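Side-chain contact in radical SAM domain protein (Methanothrix thermoacetophila, PDB 6Y1X), which probably acts as the radical SAM carbide synthase NifB, making the iron-sulfur precursor of the nitrogenase cofactor: residues E92-V97 with R126-K131. Sequence-based numbering, arbitrary orientation.
Sequences ERVDEV and RLVGEK
Lys131 reaches Asp95 with a fully stretched side chain: CG stands anti to the backbone N (chi1 -176°) and every later torsion is also near 180°, which carries the ammonium across to the neighbouring helix. Asp95 meets it with CG anti to its own carbonyl carbon (chi1 -69°), and the lysine chain comes in roughly perpendicular to the aspartate side chain. Lys131 NZ makes a salt-bridging hydrogen bond to Asp95 OD1 at 2.7 Å, although the position of that oxygen is somewhat uncertain; a second, weak hydrogen bond runs from Lys131 NZ to Asp95 OD2 at 3.0 Å. Deeper in, Val94 CG2 touches Val128 CG2 at 4.1 Å, a single methyl-to-methyl contact between buried side chains. The segments belong to helices 87-100 and 119-131, successive outer helices of the radical SAM beta/alpha fold, joined through parallel strand 104-109. Were Asp95 an alanine, the Lys131 ammonium would probably lose its carboxylate mate and the extended chain would be freer to swing. Leu91 fills in beside both Val128 and Lys131, while Met51 and Leu53 pack on Val94 and Val107 on Val128. About 12 Å separates the Val128 side chain from a bound iron-sulfur cluster.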
ATOM      1  N   GLU A  92      -2.526 -21.870  -6.960  1.00 39.83           N
ATOM      2  CA  GLU A  92      -2.533 -23.135  -6.233  1.00 40.27           C
ATOM      3  C   GLU A  92      -2.518 -22.914  -4.725  1.00 35.67           C
ATOM      4  O   GLU A  92      -3.138 -23.680  -3.977  1.00 37.63           O
ATOM      5  CB  GLU A  92      -1.337 -23.983  -6.660  1.00 45.22           C
ATOM      6  CG  GLU A  92      -1.414 -24.467  -8.095  1.00 52.07           C
ATOM      7  CD  GLU A  92      -0.121 -25.101  -8.563  1.00 63.28           C
ATOM      8  OE1 GLU A  92      -0.084 -25.598  -9.709  1.00 69.84           O
ATOM      9  OE2 GLU A  92       0.860 -25.096  -7.790  1.00 66.80           O
ATOM     10  N   ARG A  93      -1.800 -21.891  -4.249  1.00 31.64           N
ATOM     11  CA  ARG A  93      -1.829 -21.612  -2.817  1.00 38.64           C
ATOM     12  C   ARG A  93      -3.209 -21.141  -2.374  1.00 40.39           C
ATOM     13  O   ARG A  93      -3.668 -21.495  -1.281  1.00 46.66           O
ATOM     14  CB  ARG A  93      -0.759 -20.592  -2.428  1.00 33.52           C
ATOM     15  CG  ARG A  93      -0.719 -20.373  -0.915  1.00 38.11           C
ATOM     16  CD  ARG A  93       0.369 -19.418  -0.487  1.00 40.62           C
ATOM     17  NE  ARG A  93       1.693 -20.028  -0.579  1.00 46.43           N
ATOM     18  N   VAL A  94      -3.880 -20.337  -3.204  1.00 36.64           N
ATOM     19  CA  VAL A  94      -5.252 -19.933  -2.905  1.00 28.93           C
ATOM     20  C   VAL A  94      -6.148 -21.157  -2.778  1.00 34.22           C
ATOM     21  O   VAL A  94      -6.948 -21.265  -1.840  1.00 36.84           O
ATOM     22  CB  VAL A  94      -5.775 -18.964  -3.980  1.00 29.51           C
ATOM     23  CG1 VAL A  94      -7.217 -18.607  -3.700  1.00 27.58           C
ATOM     24  CG2 VAL A  94      -4.942 -17.708  -4.001  1.00 28.25           C
ATOM     25  N   ASP A  95      -6.045 -22.082  -3.736  1.00 35.47           N
ATOM     26  CA  ASP A  95      -6.820 -23.319  -3.677  1.00 47.02           C
ATOM     27  C   ASP A  95      -6.672 -23.997  -2.321  1.00 51.37           C
ATOM     28  O   ASP A  95      -7.666 -24.350  -1.676  1.00 45.24           O
ATOM     29  CB  ASP A  95      -6.386 -24.271  -4.794  1.00 48.93           C
ATOM     30  CG  ASP A  95      -6.770 -23.771  -6.174  1.00 50.86           C
ATOM     31  OD1 ASP A  95      -7.783 -23.050  -6.293  1.00 51.93           O
ATOM     32  OD2 ASP A  95      -6.072 -24.126  -7.148  1.00 52.22           O
ATOM     33  N   GLU A  96      -5.430 -24.170  -1.861  1.00 52.41           N
ATOM     34  CA  GLU A  96      -5.207 -24.934  -0.638  1.00 56.43           C
ATOM     35  C   GLU A  96      -5.645 -24.159   0.597  1.00 54.37           C
ATOM     36  O   GLU A  96      -6.201 -24.746   1.534  1.00 56.83           O
ATOM     37  CB  GLU A  96      -3.733 -25.323  -0.528  1.00 59.42           C
ATOM     38  CG  GLU A  96      -3.249 -26.248  -1.632  1.00 64.21           C
ATOM     39  N   VAL A  97      -5.400 -22.847   0.630  1.00 51.29           N
ATOM     40  CA  VAL A  97      -5.834 -22.050   1.775  1.00 52.41           C
ATOM     41  C   VAL A  97      -7.354 -22.047   1.878  1.00 54.63           C
ATOM     42  O   VAL A  97      -7.925 -22.269   2.953  1.00 53.08           O
ATOM     43  CB  VAL A  97      -5.269 -20.621   1.686  1.00 50.56           C
ATOM     44  CG1 VAL A  97      -5.914 -19.730   2.738  1.00 53.48           C
ATOM     45  CG2 VAL A  97      -3.761 -20.644   1.862  1.00 46.13           C
ATOM     46  N   ARG A 126      -6.107 -11.770 -12.070  1.00 26.07           N
ATOM     47  CA  ARG A 126      -7.030 -12.216 -13.105  1.00 31.52           C
ATOM     48  C   ARG A 126      -7.385 -13.688 -12.920  1.00 36.43           C
ATOM     49  O   ARG A 126      -8.548 -14.078 -13.076  1.00 39.49           O
ATOM     50  CB  ARG A 126      -6.416 -11.972 -14.483  1.00 32.86           C
ATOM     51  CG  ARG A 126      -7.328 -12.321 -15.639  1.00 47.90           C
ATOM     52  CD  ARG A 126      -6.552 -12.441 -16.939  1.00 58.47           C
ATOM     53  NE  ARG A 126      -5.641 -13.586 -16.934  1.00 64.20           N
ATOM     54  CZ  ARG A 126      -6.001 -14.829 -17.240  1.00 68.13           C
ATOM     55  NH1 ARG A 126      -7.257 -15.098 -17.572  1.00 73.43           N
ATOM     56  NH2 ARG A 126      -5.106 -15.808 -17.212  1.00 66.16           N
ATOM     57  N   LEU A 127      -6.397 -14.519 -12.578  1.00 28.42           N
ATOM     58  CA  LEU A 127      -6.666 -15.932 -12.334  1.00 31.23           C
ATOM     59  C   LEU A 127      -7.524 -16.133 -11.089  1.00 31.27           C
ATOM     60  O   LEU A 127      -8.484 -16.911 -11.110  1.00 32.32           O
ATOM     61  CB  LEU A 127      -5.355 -16.707 -12.193  1.00 31.22           C
ATOM     62  CG  LEU A 127      -4.496 -16.962 -13.431  1.00 32.05           C
ATOM     63  CD1 LEU A 127      -3.178 -17.606 -13.024  1.00 34.80           C
ATOM     64  CD2 LEU A 127      -5.233 -17.843 -14.430  1.00 34.82           C
ATOM     65  N   VAL A 128      -7.199 -15.433 -10.002  1.00 27.36           N
ATOM     66  CA  VAL A 128      -7.948 -15.598  -8.759  1.00 33.12           C
ATOM     67  C   VAL A 128      -9.383 -15.111  -8.923  1.00 32.30           C
ATOM     68  O   VAL A 128     -10.335 -15.793  -8.525  1.00 30.26           O
ATOM     69  CB  VAL A 128      -7.233 -14.871  -7.607  1.00 32.15           C
ATOM     70  CG1 VAL A 128      -8.123 -14.825  -6.372  1.00 33.55           C
ATOM     71  CG2 VAL A 128      -5.907 -15.550  -7.302  1.00 27.53           C
ATOM     72  N   GLY A 129      -9.558 -13.918  -9.497  1.00 31.59           N
ATOM     73  CA  GLY A 129     -10.892 -13.348  -9.615  1.00 29.10           C
ATOM     74  C   GLY A 129     -11.817 -14.185 -10.474  1.00 32.84           C
ATOM     75  O   GLY A 129     -13.014 -14.293 -10.197  1.00 38.62           O
ATOM     76  N   GLU A 130     -11.277 -14.788 -11.531  1.00 32.13           N
ATOM     77  CA  GLU A 130     -12.107 -15.567 -12.435  1.00 33.63           C
ATOM     78  C   GLU A 130     -12.529 -16.891 -11.812  1.00 35.89           C
ATOM     79  O   GLU A 130     -13.637 -17.368 -12.070  1.00 38.57           O
ATOM     80  CB  GLU A 130     -11.362 -15.800 -13.747  1.00 37.31           C
ATOM     81  CG  GLU A 130     -11.317 -14.577 -14.644  1.00 49.54           C
ATOM     82  CD  GLU A 130     -10.379 -14.749 -15.821  1.00 62.77           C
ATOM     83  OE1 GLU A 130      -9.929 -15.888 -16.066  1.00 66.15           O
ATOM     84  OE2 GLU A 130     -10.094 -13.743 -16.505  1.00 67.78           O
ATOM     85  N   LYS A 131     -11.675 -17.492 -10.986  1.00 35.15           N
ATOM     86  CA  LYS A 131     -12.018 -18.760 -10.355  1.00 39.05           C
ATOM     87  C   LYS A 131     -12.808 -18.584  -9.063  1.00 38.08           C
ATOM     88  O   LYS A 131     -13.669 -19.417  -8.755  1.00 40.73           O
ATOM     89  CB  LYS A 131     -10.738 -19.559 -10.088  1.00 39.43           C
ATOM     90  CG  LYS A 131     -10.957 -20.948  -9.521  1.00 42.01           C
ATOM     91  CD  LYS A 131      -9.649 -21.717  -9.474  1.00 44.23           C
ATOM     92  CE  LYS A 131      -9.830 -23.095  -8.863  1.00 48.56           C
ATOM     93  NZ  LYS A 131      -8.538 -23.826  -8.785  1.00 48.10           N
TER